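Local coordinates for protein superoxide dismutase [Mn/Fe] (Aeropyrum pernix, PDB 3AK2) that catalyses the dismutation of superoxide to oxygen and hydrogen peroxide at a manganese or iron site, at residues Y7-L12 with T38-A43; F69-A74 with K149-M154; E105-G110 with E140-L145. All blocks are in the same frame, centred on the assembly; numbering follows the deposited sequence.

How the contacts relate
All three contacts are mostly buried, but each joins different elements with different chemistry. Contact 1 lays the extended N-terminal segment 7-12 on helix 25-54 by apolar packing, with its proline end turning toward two bound ethanediols. Contact 2 lies nearest the middle of the chain, its centre about 11 Å from the chain's centre, and joins helix 62-82 of the alpha-hairpin to a loop of the C-terminal domain by aromatic and amide contacts near the metal. The two touch, Y39 CZ lying 3.2 Å from H150 CE1. Contact 3 stays within the C-terminal domain, where a glutamine amide pairs with strand backbone beside a salt bridge; its centre is about 31 Å from that of contact 1.

Contact 1: residues Y7-L12 with T38-A43; sequences YELPPL and TYVKGA. With EDO (1,2-ethanediol), chain J; EDO (1,2-ethanediol), chain G.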
# COMPACT_ATOMS: atom_id res chain seq x y z
N TYR A 7 -5.70 1.53 25.22
CA TYR A 7 -4.40 0.88 25.12
C TYR A 7 -3.43 1.60 26.03
O TYR A 7 -3.58 2.79 26.30
CB TYR A 7 -3.92 0.87 23.66
CG TYR A 7 -4.91 0.18 22.77
CD1 TYR A 7 -5.72 0.91 21.90
CD2 TYR A 7 -5.10 -1.20 22.84
CE1 TYR A 7 -6.66 0.28 21.10
CE2 TYR A 7 -6.04 -1.83 22.06
CZ TYR A 7 -6.82 -1.09 21.19
OH TYR A 7 -7.76 -1.72 20.40
N GLU A 8 -2.45 0.86 26.53
CA GLU A 8 -1.43 1.41 27.43
C GLU A 8 -0.06 0.98 26.97
O GLU A 8 0.12 -0.13 26.45
CB GLU A 8 -1.64 0.91 28.86
CG GLU A 8 -3.02 1.10 29.44
CD GLU A 8 -3.23 0.26 30.68
OE1 GLU A 8 -3.97 -0.74 30.60
OE2 GLU A 8 -2.62 0.58 31.72
N LEU A 9 0.92 1.85 27.18
CA LEU A 9 2.32 1.52 26.92
C LEU A 9 2.84 0.57 28.00
O LEU A 9 2.87 0.93 29.18
CB LEU A 9 3.16 2.80 26.91
CG LEU A 9 4.64 2.61 26.56
CD1 LEU A 9 4.78 2.26 25.09
CD2 LEU A 9 5.44 3.87 26.89
N PRO A 10 3.25 -0.65 27.60
CA PRO A 10 3.82 -1.54 28.61
C PRO A 10 5.25 -1.12 28.95
O PRO A 10 5.92 -0.50 28.12
CB PRO A 10 3.84 -2.89 27.90
CG PRO A 10 4.00 -2.56 26.46
CD PRO A 10 3.22 -1.27 26.26
N PRO A 11 5.72 -1.44 30.17
CA PRO A 11 7.14 -1.25 30.44
C PRO A 11 7.94 -2.28 29.65
O PRO A 11 7.38 -3.30 29.24
CB PRO A 11 7.26 -1.53 31.94
CG PRO A 11 6.14 -2.48 32.22
CD PRO A 11 5.01 -2.02 31.33
N LEU A 12 9.22 -2.02 29.44
CA LEU A 12 10.11 -3.05 28.90
C LEU A 12 10.33 -4.14 29.95
O LEU A 12 10.17 -3.89 31.15
CB LEU A 12 11.45 -2.45 28.47
CG LEU A 12 11.44 -1.40 27.36
CD1 LEU A 12 12.86 -1.02 27.01
CD2 LEU A 12 10.71 -1.89 26.13
N THR A 38 3.84 6.79 20.88
CA THR A 38 3.07 7.47 19.84
C THR A 38 2.00 6.57 19.24
O THR A 38 0.88 7.02 18.98
CB THR A 38 4.01 8.05 18.76
OG1 THR A 38 4.78 9.12 19.34
CG2 THR A 38 3.24 8.59 17.57
N TYR A 39 2.32 5.29 19.03
CA TYR A 39 1.32 4.37 18.48
C TYR A 39 0.19 4.11 19.47
O TYR A 39 -0.98 4.07 19.08
CB TYR A 39 1.96 3.06 18.01
CG TYR A 39 3.17 3.26 17.13
CD1 TYR A 39 3.13 4.13 16.04
CD2 TYR A 39 4.35 2.57 17.39
CE1 TYR A 39 4.26 4.31 15.24
CE2 TYR A 39 5.47 2.75 16.60
CZ TYR A 39 5.42 3.62 15.54
OH TYR A 39 6.54 3.77 14.76
N VAL A 40 0.53 3.97 20.74
CA VAL A 40 -0.49 3.82 21.78
C VAL A 40 -1.44 5.02 21.75
O VAL A 40 -2.66 4.85 21.68
CB VAL A 40 0.14 3.66 23.18
CG1 VAL A 40 -0.94 3.64 24.26
CG2 VAL A 40 0.99 2.40 23.24
N LYS A 41 -0.88 6.22 21.77
CA LYS A 41 -1.69 7.44 21.73
C LYS A 41 -2.53 7.51 20.45
O LYS A 41 -3.70 7.90 20.50
CB LYS A 41 -0.81 8.68 21.82
CG LYS A 41 -0.04 8.83 23.13
CD LYS A 41 0.84 10.08 23.13
CE LYS A 41 1.89 10.10 22.02
NZ LYS A 41 3.21 9.56 22.45
N GLY A 42 -1.94 7.16 19.32
CA GLY A 42 -2.63 7.20 18.04
C GLY A 42 -3.81 6.24 17.97
O GLY A 42 -4.85 6.56 17.39
N ALA A 43 -3.64 5.05 18.55
CA ALA A 43 -4.71 4.06 18.57
C ALA A 43 -5.87 4.56 19.43
O ALA A 43 -7.03 4.48 19.03
CB ALA A 43 -4.20 2.72 19.06
C1 EDO J . 5.85 2.20 30.31
O1 EDO J . 4.60 2.77 30.69
C2 EDO J . 6.98 2.91 31.04
O2 EDO J . 7.99 1.96 31.42
C1 EDO G . 11.45 0.96 30.44
O1 EDO G . 10.42 0.10 30.93
C2 EDO G . 12.81 0.45 30.89
O2 EDO G . 13.02 0.82 32.25
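V40 carries the dense part of this contact: its CG1, anti to the backbone N (chi1 175°), lies against the extended backbone from Y7 to L9, 3.4 Å from the backbone O of Y7 and 4.1 Å from Y7 CB. The other branch, CG2, meets L9 CD1 at 4.2 Å. One helical turn along, A43 CB approaches the CD1 side of the Y7 ring at 3.7 Å, obliquely to its plane. Segment 7-12 is the extended N-terminal segment that packs along helix 25-54, the first long helix of the alpha-hairpin in this iron/manganese superoxide dismutase. Y7 OH hydrogen-bonds to D136 and R143 of the second subunit, so the ring packed on A43 also enters the subunit interface. Toward P10 and P11 the grip slackens. E8 is exposed, and L9 is partly so; its backbone O accepts a 2.9 Å hydrogen bond from O1 of one ethanediol. A second ethanediol takes the L12 N-H on its O1 at 2.9 Å, with an angle of 149° at the hydrogen; both molecules probably come from the crystallisation liquor.

Contact 2: residues F69-A74 with K149-M154; sequences FSFNYA and KHNVLM
Next to the manganese site, the loop that follows strand 141-148 folds against helix 62-82, joining the C-terminal domain of the superoxide dismutase fold to its alpha-hairpin. N151 and V152 form a classic beta bulge opposite E148, and H150 and N151 of this loop both turn their CB atoms toward the helix. H150 is not one of the four metal ligands, but its side chain lies about 5 Å from the manganese, in the second shell. Its imidazole ND1 stands 3.4 Å above one face of the F71 ring, offset toward the rim near CE1. The two rings are inclined at 38° with centroids 4.8 Å apart, and ND1 also makes a weak hydrogen bond of 3.5 Å to the backbone O of F71. W167 stacks on the imidazole and Y39 meets it edge-to-face, which helps to fix its tilt. Nearer the backbone, A74 CB packs against H150 CB at 3.5 Å and H150 O at 3.3 Å. The rim of the F71 ring is met at CE1 by K149 CB; the K149 ammonium goes to E126 and E148 of the third subunit in salt bridges. F71 CG lies anti to the backbone N (chi1 174°), and the far end of the ring comes close to the loop. N151 OD1 lies in the plane of that ring at its edge, 3.8 Å from CD1, and this buried oxygen has no partner in the model. At the other end of the amide, N151 ND2 donates to S70 OG, which also hydrogen-bonds to L153 O of the second subunit; OG lies in the amide plane, 2.9 Å from ND2, and the bond is nearly straight at 170°.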
# COMPACT_ATOMS: atom_id res chain seq x y z
N PHE A 69 -6.52 4.00 12.98
CA PHE A 69 -6.60 2.91 13.95
C PHE A 69 -5.74 1.73 13.52
O PHE A 69 -4.97 1.21 14.31
CB PHE A 69 -8.05 2.45 14.18
CG PHE A 69 -8.13 1.22 15.04
CD1 PHE A 69 -8.35 -0.03 14.47
CD2 PHE A 69 -7.93 1.30 16.42
CE1 PHE A 69 -8.39 -1.17 15.26
CE2 PHE A 69 -7.98 0.16 17.21
CZ PHE A 69 -8.21 -1.07 16.63
N SER A 70 -5.86 1.33 12.26
CA SER A 70 -5.09 0.20 11.74
C SER A 70 -3.60 0.39 11.97
O SER A 70 -2.94 -0.48 12.54
CB SER A 70 -5.37 0.03 10.25
OG SER A 70 -4.43 -0.86 9.67
N PHE A 71 -3.06 1.53 11.53
CA PHE A 71 -1.63 1.75 11.64
C PHE A 71 -1.15 1.77 13.08
O PHE A 71 -0.15 1.13 13.42
CB PHE A 71 -1.25 3.06 10.95
CG PHE A 71 0.19 3.46 11.13
CD1 PHE A 71 1.19 2.90 10.34
CD2 PHE A 71 0.55 4.38 12.10
CE1 PHE A 71 2.52 3.26 10.51
CE2 PHE A 71 1.88 4.76 12.28
CZ PHE A 71 2.87 4.19 11.49
N ASN A 72 -1.86 2.50 13.93
CA ASN A 72 -1.41 2.69 15.29
C ASN A 72 -1.65 1.49 16.18
O ASN A 72 -0.78 1.12 16.98
CB ASN A 72 -1.99 3.97 15.88
CG ASN A 72 -1.40 5.20 15.26
OD1 ASN A 72 -0.25 5.56 15.53
ND2 ASN A 72 -2.17 5.86 14.39
N TYR A 73 -2.80 0.84 16.03
CA TYR A 73 -3.04 -0.42 16.72
C TYR A 73 -1.96 -1.44 16.33
O TYR A 73 -1.36 -2.09 17.19
CB TYR A 73 -4.43 -0.99 16.43
CG TYR A 73 -4.62 -2.34 17.08
CD1 TYR A 73 -5.15 -2.45 18.37
CD2 TYR A 73 -4.24 -3.51 16.42
CE1 TYR A 73 -5.31 -3.71 18.97
CE2 TYR A 73 -4.39 -4.75 17.01
CZ TYR A 73 -4.92 -4.85 18.28
OH TYR A 73 -5.07 -6.11 18.84
N ALA A 74 -1.72 -1.56 15.03
CA ALA A 74 -0.69 -2.47 14.56
C ALA A 74 0.68 -2.13 15.16
O ALA A 74 1.40 -3.01 15.61
CB ALA A 74 -0.63 -2.47 13.06
N LYS A 149 5.35 -0.96 6.86
CA LYS A 149 4.84 -0.13 7.95
C LYS A 149 4.54 -1.06 9.13
O LYS A 149 5.41 -1.82 9.53
CB LYS A 149 3.62 0.70 7.52
CG LYS A 149 3.93 1.76 6.46
CD LYS A 149 2.89 2.88 6.40
CE LYS A 149 1.54 2.42 5.89
NZ LYS A 149 0.68 3.63 5.72
N HIS A 150 3.32 -1.00 9.67
CA HIS A 150 2.88 -1.97 10.68
C HIS A 150 1.74 -2.83 10.20
O HIS A 150 1.38 -3.81 10.85
CB HIS A 150 2.42 -1.25 11.94
CG HIS A 150 3.48 -0.41 12.56
ND1 HIS A 150 3.29 0.91 12.91
CD2 HIS A 150 4.76 -0.70 12.87
CE1 HIS A 150 4.42 1.39 13.42
NE2 HIS A 150 5.32 0.43 13.41
N ASN A 151 1.17 -2.45 9.05
CA ASN A 151 -0.18 -2.86 8.69
C ASN A 151 -0.34 -3.02 7.19
O ASN A 151 -1.41 -2.78 6.65
CB ASN A 151 -1.19 -1.83 9.21
CG ASN A 151 -0.99 -0.46 8.58
OD1 ASN A 151 0.12 -0.09 8.17
ND2 ASN A 151 -2.07 0.31 8.50
N VAL A 152 0.74 -3.41 6.52
CA VAL A 152 0.71 -3.69 5.09
C VAL A 152 1.40 -5.03 4.90
O VAL A 152 2.50 -5.25 5.42
CB VAL A 152 1.41 -2.57 4.26
CG1 VAL A 152 1.39 -2.90 2.77
CG2 VAL A 152 0.75 -1.21 4.52
N LEU A 153 0.73 -5.93 4.19
CA LEU A 153 1.15 -7.33 3.97
C LEU A 153 0.81 -8.26 5.13
O LEU A 153 0.89 -9.48 4.98
CB LEU A 153 2.64 -7.48 3.62
CG LEU A 153 3.19 -6.64 2.47
CD1 LEU A 153 4.68 -6.93 2.27
CD2 LEU A 153 2.42 -6.85 1.17
N MET A 154 0.45 -7.71 6.29
CA MET A 154 -0.05 -8.56 7.36
C MET A 154 -1.40 -9.14 6.95
O MET A 154 -2.17 -8.50 6.24
CB MET A 154 -0.14 -7.82 8.70
CG MET A 154 -0.44 -8.74 9.88
SD MET A 154 0.68 -10.16 9.97
CE MET A 154 -0.12 -11.16 11.22

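Contact 3: residues E105-G110 with E140-L145; sequences EKQFGG and EELRIL
The amide of Q107 pairs with both the N-H and the C=O of L142. OE1 accepts from L142 N at 2.8 Å, nearly straight at 172° and on a lone pair, while NE2 donates to L142 O at 2.7 Å with a more bent angle of 135°. Next to it the F108 ring touches L142 CB through CE2, at 3.8 Å, and I144 CD1 through CE1, at 3.7 Å. The end of helix 98-108 is thereby fixed to strand 141-148, an edge of the three-stranded antiparallel sheet within this chain, in the C-terminal domain. An alanine at Q107 would probably leave the L142 N-H without its acceptor and L142 O with one donor fewer. That oxygen also takes R143 NH2 at 2.9 Å, from above its carbonyl plane. The same NH2, together with NH1, grips E141 OE1 end-on in a salt bridge, and the E141 carboxylate lies stacked on the Q107 amide with the planes 28° apart. The R143 chain is bent at chi2. Farther out, K5 N of the second subunit bonds to E141 OE1.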
# COMPACT_ATOMS: atom_id res chain seq x y z
N GLU A 105 12.86 -27.54 12.45
CA GLU A 105 13.47 -28.71 11.81
C GLU A 105 12.58 -29.29 10.71
O GLU A 105 13.04 -29.56 9.60
CB GLU A 105 13.79 -29.79 12.86
CG GLU A 105 14.47 -31.05 12.32
CD GLU A 105 15.83 -30.78 11.69
OE1 GLU A 105 16.17 -31.46 10.70
OE2 GLU A 105 16.57 -29.89 12.17
N LYS A 106 11.29 -29.45 11.02
CA LYS A 106 10.35 -30.10 10.11
C LYS A 106 9.98 -29.25 8.90
O LYS A 106 9.72 -29.78 7.81
CB LYS A 106 9.08 -30.48 10.86
CG LYS A 106 9.27 -31.62 11.84
CD LYS A 106 8.05 -31.79 12.71
CE LYS A 106 8.18 -33.03 13.57
NZ LYS A 106 7.10 -33.08 14.59
N GLN A 107 9.97 -27.94 9.08
CA GLN A 107 9.49 -27.04 8.03
C GLN A 107 10.58 -26.34 7.25
O GLN A 107 10.47 -26.20 6.03
CB GLN A 107 8.56 -26.00 8.64
CG GLN A 107 7.37 -26.59 9.32
CD GLN A 107 6.43 -25.53 9.79
OE1 GLN A 107 6.13 -25.43 10.98
NE2 GLN A 107 5.98 -24.69 8.86
N PHE A 108 11.61 -25.89 7.95
CA PHE A 108 12.66 -25.10 7.31
C PHE A 108 13.94 -25.89 7.08
O PHE A 108 14.88 -25.40 6.47
CB PHE A 108 12.94 -23.82 8.11
CG PHE A 108 11.72 -22.96 8.33
CD1 PHE A 108 11.16 -22.24 7.28
CD2 PHE A 108 11.12 -22.89 9.58
CE1 PHE A 108 10.03 -21.45 7.48
CE2 PHE A 108 9.98 -22.11 9.79
CZ PHE A 108 9.44 -21.39 8.73
N GLY A 109 13.96 -27.13 7.56
CA GLY A 109 15.13 -28.00 7.43
C GLY A 109 16.23 -27.65 8.41
O GLY A 109 17.41 -27.84 8.12
N GLY A 110 15.85 -27.13 9.57
CA GLY A 110 16.80 -26.85 10.64
C GLY A 110 17.03 -25.38 10.92
O GLY A 110 16.60 -24.51 10.15
N GLU A 140 -1.51 -25.27 11.42
CA GLU A 140 -0.76 -25.45 12.67
C GLU A 140 0.75 -25.59 12.42
O GLU A 140 1.44 -26.42 13.03
CB GLU A 140 -1.35 -26.59 13.52
CG GLU A 140 -2.81 -26.31 13.92
CD GLU A 140 -3.33 -27.24 14.99
OE1 GLU A 140 -3.65 -26.75 16.09
OE2 GLU A 140 -3.44 -28.46 14.73
N GLU A 141 1.24 -24.76 11.50
CA GLU A 141 2.64 -24.73 11.08
C GLU A 141 3.17 -23.30 11.14
O GLU A 141 2.40 -22.34 11.18
CB GLU A 141 2.78 -25.20 9.64
CG GLU A 141 2.47 -26.66 9.39
CD GLU A 141 2.97 -27.12 8.04
OE1 GLU A 141 3.10 -26.29 7.11
OE2 GLU A 141 3.24 -28.34 7.91
N LEU A 142 4.49 -23.18 11.12
CA LEU A 142 5.15 -21.88 11.04
C LEU A 142 5.16 -21.34 9.61
O LEU A 142 5.21 -22.10 8.64
CB LEU A 142 6.59 -21.98 11.55
CG LEU A 142 6.77 -22.44 13.00
CD1 LEU A 142 8.24 -22.60 13.32
CD2 LEU A 142 6.12 -21.48 13.97
N ARG A 143 5.10 -20.01 9.51
CA ARG A 143 5.23 -19.30 8.25
C ARG A 143 6.08 -18.06 8.50
O ARG A 143 5.99 -17.45 9.56
CB ARG A 143 3.86 -18.87 7.72
CG ARG A 143 2.87 -19.99 7.38
CD ARG A 143 3.26 -20.70 6.10
NE ARG A 143 2.31 -21.75 5.71
CZ ARG A 143 2.45 -23.04 5.99
NH1 ARG A 143 1.53 -23.91 5.58
NH2 ARG A 143 3.49 -23.47 6.69
N ILE A 144 6.90 -17.69 7.52
CA ILE A 144 7.64 -16.43 7.58
C ILE A 144 7.05 -15.46 6.57
O ILE A 144 6.71 -15.86 5.45
CB ILE A 144 9.17 -16.62 7.33
CG1 ILE A 144 9.78 -17.51 8.42
CG2 ILE A 144 9.90 -15.27 7.27
CD1 ILE A 144 11.21 -17.96 8.15
N LEU A 145 6.90 -14.21 6.98
CA LEU A 145 6.49 -13.15 6.05
C LEU A 145 7.09 -11.80 6.44
O LEU A 145 7.69 -11.66 7.52
CB LEU A 145 4.96 -13.06 5.93
CG LEU A 145 4.15 -12.45 7.08
CD1 LEU A 145 2.79 -11.98 6.58
CD2 LEU A 145 3.99 -13.39 8.27